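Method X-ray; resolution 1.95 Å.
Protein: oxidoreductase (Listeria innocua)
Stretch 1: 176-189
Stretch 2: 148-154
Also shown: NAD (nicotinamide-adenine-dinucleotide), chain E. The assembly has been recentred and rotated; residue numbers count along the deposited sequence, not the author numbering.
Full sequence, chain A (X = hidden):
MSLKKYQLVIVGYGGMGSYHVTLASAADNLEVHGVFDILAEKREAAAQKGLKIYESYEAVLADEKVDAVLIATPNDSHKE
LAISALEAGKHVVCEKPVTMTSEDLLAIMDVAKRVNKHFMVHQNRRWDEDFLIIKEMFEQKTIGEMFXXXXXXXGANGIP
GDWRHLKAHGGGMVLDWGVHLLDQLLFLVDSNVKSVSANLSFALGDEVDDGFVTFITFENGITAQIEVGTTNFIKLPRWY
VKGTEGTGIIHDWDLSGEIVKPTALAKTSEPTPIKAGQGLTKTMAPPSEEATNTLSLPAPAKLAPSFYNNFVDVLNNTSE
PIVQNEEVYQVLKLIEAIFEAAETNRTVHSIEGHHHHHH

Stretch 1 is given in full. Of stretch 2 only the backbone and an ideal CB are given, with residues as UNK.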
# COMPACT_ATOMS: atom_id res chain seq x y z
N ASP A 176 17.61 -3.60 -9.43
CA ASP A 176 17.40 -3.12 -10.79
C ASP A 176 16.56 -1.84 -10.79
O ASP A 176 17.07 -0.76 -11.08
CB ASP A 176 16.72 -4.22 -11.60
CG ASP A 176 16.69 -3.92 -13.08
OD1 ASP A 176 17.16 -2.85 -13.52
OD2 ASP A 176 16.17 -4.78 -13.83
N TRP A 177 15.28 -1.95 -10.47
CA TRP A 177 14.40 -0.79 -10.48
C TRP A 177 14.36 -0.10 -9.12
O TRP A 177 14.21 1.12 -9.04
CB TRP A 177 13.00 -1.22 -10.88
CG TRP A 177 12.68 -0.96 -12.30
CD1 TRP A 177 12.58 -1.89 -13.30
CD2 TRP A 177 12.43 0.31 -12.90
NE1 TRP A 177 12.28 -1.27 -14.49
CE2 TRP A 177 12.17 0.08 -14.27
CE3 TRP A 177 12.38 1.63 -12.41
CZ2 TRP A 177 11.88 1.12 -15.16
CZ3 TRP A 177 12.07 2.66 -13.30
CH2 TRP A 177 11.84 2.39 -14.66
N GLY A 178 14.50 -0.87 -8.06
CA GLY A 178 14.42 -0.32 -6.71
C GLY A 178 15.40 0.81 -6.48
O GLY A 178 15.03 1.83 -5.92
N VAL A 179 16.64 0.64 -6.94
CA VAL A 179 17.65 1.68 -6.79
C VAL A 179 17.21 3.00 -7.45
O VAL A 179 17.39 4.04 -6.86
CB VAL A 179 19.07 1.20 -7.25
CG1 VAL A 179 19.03 0.73 -8.66
CG2 VAL A 179 20.12 2.28 -7.09
N HIS A 180 16.61 2.95 -8.64
CA HIS A 180 16.07 4.18 -9.26
C HIS A 180 15.00 4.85 -8.40
O HIS A 180 15.03 6.06 -8.21
CB HIS A 180 15.39 3.86 -10.58
CG HIS A 180 16.33 3.60 -11.70
ND1 HIS A 180 17.41 4.41 -11.98
CD2 HIS A 180 16.32 2.65 -12.67
CE1 HIS A 180 18.03 3.96 -13.05
NE2 HIS A 180 17.39 2.90 -13.49
N LEU A 181 14.06 4.05 -7.91
CA LEU A 181 12.91 4.62 -7.20
C LEU A 181 13.30 5.12 -5.83
O LEU A 181 12.80 6.14 -5.36
CB LEU A 181 11.79 3.59 -7.07
CG LEU A 181 11.28 3.00 -8.38
CD1 LEU A 181 10.12 2.11 -8.07
CD2 LEU A 181 10.85 4.12 -9.30
N LEU A 182 14.23 4.41 -5.19
CA LEU A 182 14.67 4.80 -3.85
C LEU A 182 15.57 6.03 -3.90
O LEU A 182 15.60 6.85 -2.96
CB LEU A 182 15.41 3.64 -3.19
CG LEU A 182 14.60 2.38 -2.88
CD1 LEU A 182 15.54 1.26 -2.55
CD2 LEU A 182 13.55 2.57 -1.78
N ASP A 183 16.33 6.11 -4.98
CA ASP A 183 17.21 7.26 -5.23
C ASP A 183 16.40 8.54 -5.49
O ASP A 183 16.70 9.59 -4.90
CB ASP A 183 18.19 6.98 -6.36
CG ASP A 183 19.05 8.17 -6.67
OD1 ASP A 183 19.92 8.54 -5.84
OD2 ASP A 183 18.80 8.77 -7.73
N GLN A 184 15.38 8.43 -6.35
CA GLN A 184 14.37 9.50 -6.52
C GLN A 184 13.84 9.97 -5.18
O GLN A 184 13.85 11.17 -4.88
CB GLN A 184 13.20 9.00 -7.36
CG GLN A 184 13.47 9.04 -8.88
CD GLN A 184 12.34 8.46 -9.71
OE1 GLN A 184 11.37 7.89 -9.19
NE2 GLN A 184 12.45 8.60 -11.02
N LEU A 185 13.41 9.03 -4.35
CA LEU A 185 12.78 9.38 -3.07
C LEU A 185 13.72 10.09 -2.11
O LEU A 185 13.34 11.07 -1.44
CB LEU A 185 12.26 8.09 -2.40
CG LEU A 185 11.63 8.21 -1.01
CD1 LEU A 185 10.30 8.96 -1.04
CD2 LEU A 185 11.47 6.82 -0.41
N LEU A 186 14.94 9.58 -2.01
CA LEU A 186 15.93 10.13 -1.08
C LEU A 186 16.52 11.45 -1.59
O LEU A 186 16.92 12.34 -0.81
CB LEU A 186 17.01 9.08 -0.79
CG LEU A 186 16.94 8.37 0.57
CD1 LEU A 186 15.54 7.88 0.91
CD2 LEU A 186 17.95 7.23 0.68
N PHE A 187 16.57 11.58 -2.91
CA PHE A 187 16.89 12.86 -3.55
C PHE A 187 15.81 13.92 -3.26
O PHE A 187 16.14 15.08 -3.00
CB PHE A 187 17.08 12.64 -5.07
CG PHE A 187 17.39 13.89 -5.85
CD1 PHE A 187 18.39 14.77 -5.44
CD2 PHE A 187 16.69 14.17 -7.03
CE1 PHE A 187 18.68 15.93 -6.18
CE2 PHE A 187 16.97 15.33 -7.78
CZ PHE A 187 17.97 16.20 -7.35
N LEU A 188 14.54 13.52 -3.29
CA LEU A 188 13.43 14.45 -3.04
C LEU A 188 13.32 14.90 -1.57
O LEU A 188 13.21 16.09 -1.28
CB LEU A 188 12.10 13.85 -3.49
CG LEU A 188 10.89 14.79 -3.50
CD1 LEU A 188 11.12 16.01 -4.41
CD2 LEU A 188 9.64 14.04 -3.92
N VAL A 189 13.33 13.93 -0.66
CA VAL A 189 13.04 14.18 0.75
C VAL A 189 14.32 14.57 1.47
O VAL A 189 15.32 13.87 1.36
CB VAL A 189 12.38 12.93 1.40
CG1 VAL A 189 12.03 13.19 2.87
CG2 VAL A 189 11.12 12.52 0.61
N UNK A 148 3.00 11.93 2.11
CA UNK A 148 2.96 10.52 1.82
C UNK A 148 3.07 10.32 0.31
O UNK A 148 2.34 10.96 -0.43
CB UNK A 148 1.68 9.89 2.37
N UNK A 149 4.01 9.49 -0.12
CA UNK A 149 4.25 9.26 -1.57
C UNK A 149 4.23 7.80 -1.92
O UNK A 149 4.83 6.99 -1.24
CB UNK A 149 5.59 9.86 -2.00
N UNK A 150 3.58 7.43 -3.02
CA UNK A 150 3.60 6.05 -3.40
C UNK A 150 4.11 6.00 -4.82
O UNK A 150 3.56 6.66 -5.68
CB UNK A 150 2.22 5.40 -3.26
N UNK A 151 5.20 5.27 -5.02
CA UNK A 151 5.91 5.23 -6.30
C UNK A 151 5.97 3.78 -6.73
O UNK A 151 6.52 2.93 -6.02
CB UNK A 151 7.31 5.84 -6.20
N UNK A 152 5.39 3.46 -7.90
CA UNK A 152 5.22 2.07 -8.30
C UNK A 152 5.64 1.88 -9.74
O UNK A 152 5.27 2.65 -10.60
CB UNK A 152 3.77 1.62 -8.11
N UNK A 153 6.43 0.84 -10.00
CA UNK A 153 6.66 0.42 -11.37
C UNK A 153 6.14 -1.00 -11.52
O UNK A 153 6.74 -1.94 -11.00
CB UNK A 153 8.14 0.51 -11.74
N UNK A 154 5.04 -1.16 -12.25
CA UNK A 154 4.40 -2.44 -12.43
C UNK A 154 4.47 -2.87 -13.89
O UNK A 154 4.44 -2.03 -14.79
CB UNK A 154 2.95 -2.38 -11.95
PA NAD E . 24.30 -6.50 -20.51
O1A NAD E . 23.38 -6.19 -21.63
O2A NAD E . 24.34 -7.93 -20.14
O5B NAD E . 25.78 -5.97 -20.86
C5B NAD E . 26.88 -6.07 -19.98
C4B NAD E . 28.14 -6.13 -20.83
O4B NAD E . 29.30 -6.10 -20.03
C3B NAD E . 28.19 -7.43 -21.64
O3B NAD E . 28.39 -7.12 -23.00
C2B NAD E . 29.38 -8.17 -21.07
O2B NAD E . 30.06 -8.94 -22.03
C1B NAD E . 30.23 -7.04 -20.52
N9A NAD E . 31.14 -7.46 -19.44
C8A NAD E . 30.90 -8.38 -18.45
N7A NAD E . 31.99 -8.45 -17.65
C5A NAD E . 32.92 -7.59 -18.13
C6A NAD E . 34.21 -7.27 -17.71
N6A NAD E . 34.65 -7.74 -16.55
N1A NAD E . 34.94 -6.33 -18.42
C2A NAD E . 34.41 -5.71 -19.53
N3A NAD E . 33.13 -6.03 -19.94
C4A NAD E . 32.40 -6.96 -19.25
O3 NAD E . 23.89 -5.61 -19.23
PN NAD E . 23.10 -4.22 -19.29
O1N NAD E . 21.64 -4.47 -19.24
O2N NAD E . 23.68 -3.34 -20.34
O5D NAD E . 23.48 -3.59 -17.83
C5D NAD E . 24.81 -3.30 -17.44
C4D NAD E . 24.80 -2.30 -16.26
O4D NAD E . 23.98 -1.19 -16.58
C3D NAD E . 24.21 -2.89 -14.99
O3D NAD E . 24.87 -2.32 -13.86
C2D NAD E . 22.77 -2.41 -14.97
O2D NAD E . 22.33 -2.25 -13.64
C1D NAD E . 22.88 -1.07 -15.68
N1N NAD E . 21.65 -0.60 -16.37
C2N NAD E . 21.19 0.64 -16.02
C3N NAD E . 20.06 1.19 -16.60
C7N NAD E . 19.74 2.63 -16.35
O7N NAD E . 18.50 3.14 -16.75
N7N NAD E . 20.64 3.42 -15.75
C4N NAD E . 19.38 0.47 -17.60
C5N NAD E . 19.86 -0.79 -17.97
C6N NAD E . 21.01 -1.31 -17.35

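The strand 148-154 runs nearly antiparallel to the helix of stretch 1, at 158° between their N-to-C directions and 9.6 Å at closest approach. Extended backbone angles throughout make successive CB atoms alternate, so that 149, 151 and 153 face the helix while the positions between them do not.

At position 148 nothing of stretch 1 lies within 5.5 Å of the ideal CB, and the helix sets no preference beyond side chains that tolerate an extended backbone. The residue is His-148, whose NE2 donates a hydrogen bond to OE2 of the residue at 150 (2.7 Å).

Position 149 points toward the helix, its ideal CB 4.9 Å from Leu-185 CD1. Leu-185, Leu-188 and Val-189 offer methyl groups here, and the gap is wide enough to need a side chain of some length. Leucine, isoleucine or methionine would all suit, whereas a charge would find no partner among these methyl groups. Leu-149 is deposited, with chi1 m and chi2 p, and its CD2 reaches Leu-188 CD2 at 3.7 Å, a purely apolar contact.

Position 150 is again out of reach of stretch 1, so the visible atoms leave its identity undetermined; a polar or charged residue is as acceptable as any other. Glu-150 joins its neighbours along the strand: besides accepting from His-148, it forms a salt bridge through OE1 with NH1 of the residue at 152 (2.8 Å).

Position 151 turns back toward the helix, where the CA of 151 and the CA of Leu-181 are 7.1 Å apart. Its ideal CB is 5.0 Å from Leu-181 CD2 and 5.4 Å from Gln-184 OE1, a setting both apolar and polar. Alanine, serine, threonine or cysteine would be reasonable, a hydroxyl having the advantage of hydrogen-bonding capacity near the glutamine. The residue is Ser-151. Its OG packs 3.8 Å from Leu-181 CD2 but, at 4.4 Å from Gln-184 OE1, makes no direct hydrogen bond to it. A water bridges the gap, accepting from Ser-151 OG (2.8 Å) and donating to Leu-181 O (2.8 Å) and Gln-184 OE1 (3.0 Å).

At position 152 CA-to-CB points away from the helix, and a long polar side chain can extend on that side without meeting stretch 1. Arg-152 does so, and its NH2 also donates to Glu-150 OE1 (2.9 Å), so both terminal nitrogens converge on one carboxylate oxygen.

Position 153 has the most definite surroundings: its ideal CB sits 4.4 Å from Trp-177 CE3 and 4.5 Å from Leu-181 CD1. A compact aliphatic side chain, valine or isoleucine, fits this close approach and also favours the extended backbone. Val-153 is present. Its CG2 lies 3.9 Å from both Trp-177 CE3 and Leu-181 CD2, while CG1 stands over the indole face, 4.0 Å from the centroid of the six-membered ring, in a CH-pi contact.

Position 154 again lies beyond the reach of stretch 1, leaving the choice open. His-154 occupies it, with both ring nitrogens hydrogen-bonded elsewhere in the structure.

Stretch 2 (148-154) HLESRVH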
# COMPACT_ATOMS: atom_id res chain seq x y z
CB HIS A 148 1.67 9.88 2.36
CG HIS A 148 1.56 8.42 2.03
ND1 HIS A 148 2.29 7.45 2.67
CD2 HIS A 148 0.83 7.78 1.08
CE1 HIS A 148 2.02 6.27 2.15
NE2 HIS A 148 1.13 6.44 1.18
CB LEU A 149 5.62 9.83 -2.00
CG LEU A 149 5.89 11.33 -1.84
CD1 LEU A 149 6.38 11.69 -0.42
CD2 LEU A 149 6.91 11.75 -2.88
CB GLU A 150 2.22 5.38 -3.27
CG GLU A 150 1.69 5.37 -1.84
CD GLU A 150 0.31 4.78 -1.67
OE1 GLU A 150 -0.26 4.16 -2.61
OE2 GLU A 150 -0.22 4.95 -0.55
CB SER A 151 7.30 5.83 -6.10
OG SER A 151 8.11 5.73 -7.26
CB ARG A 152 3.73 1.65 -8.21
CG ARG A 152 3.15 1.52 -6.80
CD ARG A 152 1.67 1.11 -6.85
NE ARG A 152 1.12 0.89 -5.50
CZ ARG A 152 0.53 1.82 -4.75
NH1 ARG A 152 0.07 1.52 -3.54
NH2 ARG A 152 0.41 3.07 -5.19
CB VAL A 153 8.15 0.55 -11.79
CG1 VAL A 153 8.36 0.01 -13.21
CG2 VAL A 153 8.60 2.02 -11.73
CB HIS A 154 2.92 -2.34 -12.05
CG HIS A 154 2.65 -2.34 -10.57
ND1 HIS A 154 1.38 -2.28 -10.05
CD2 HIS A 154 3.49 -2.43 -9.50
CE1 HIS A 154 1.44 -2.31 -8.73
NE2 HIS A 154 2.70 -2.40 -8.37
O HOH W 1 10.47 7.07 -6.49
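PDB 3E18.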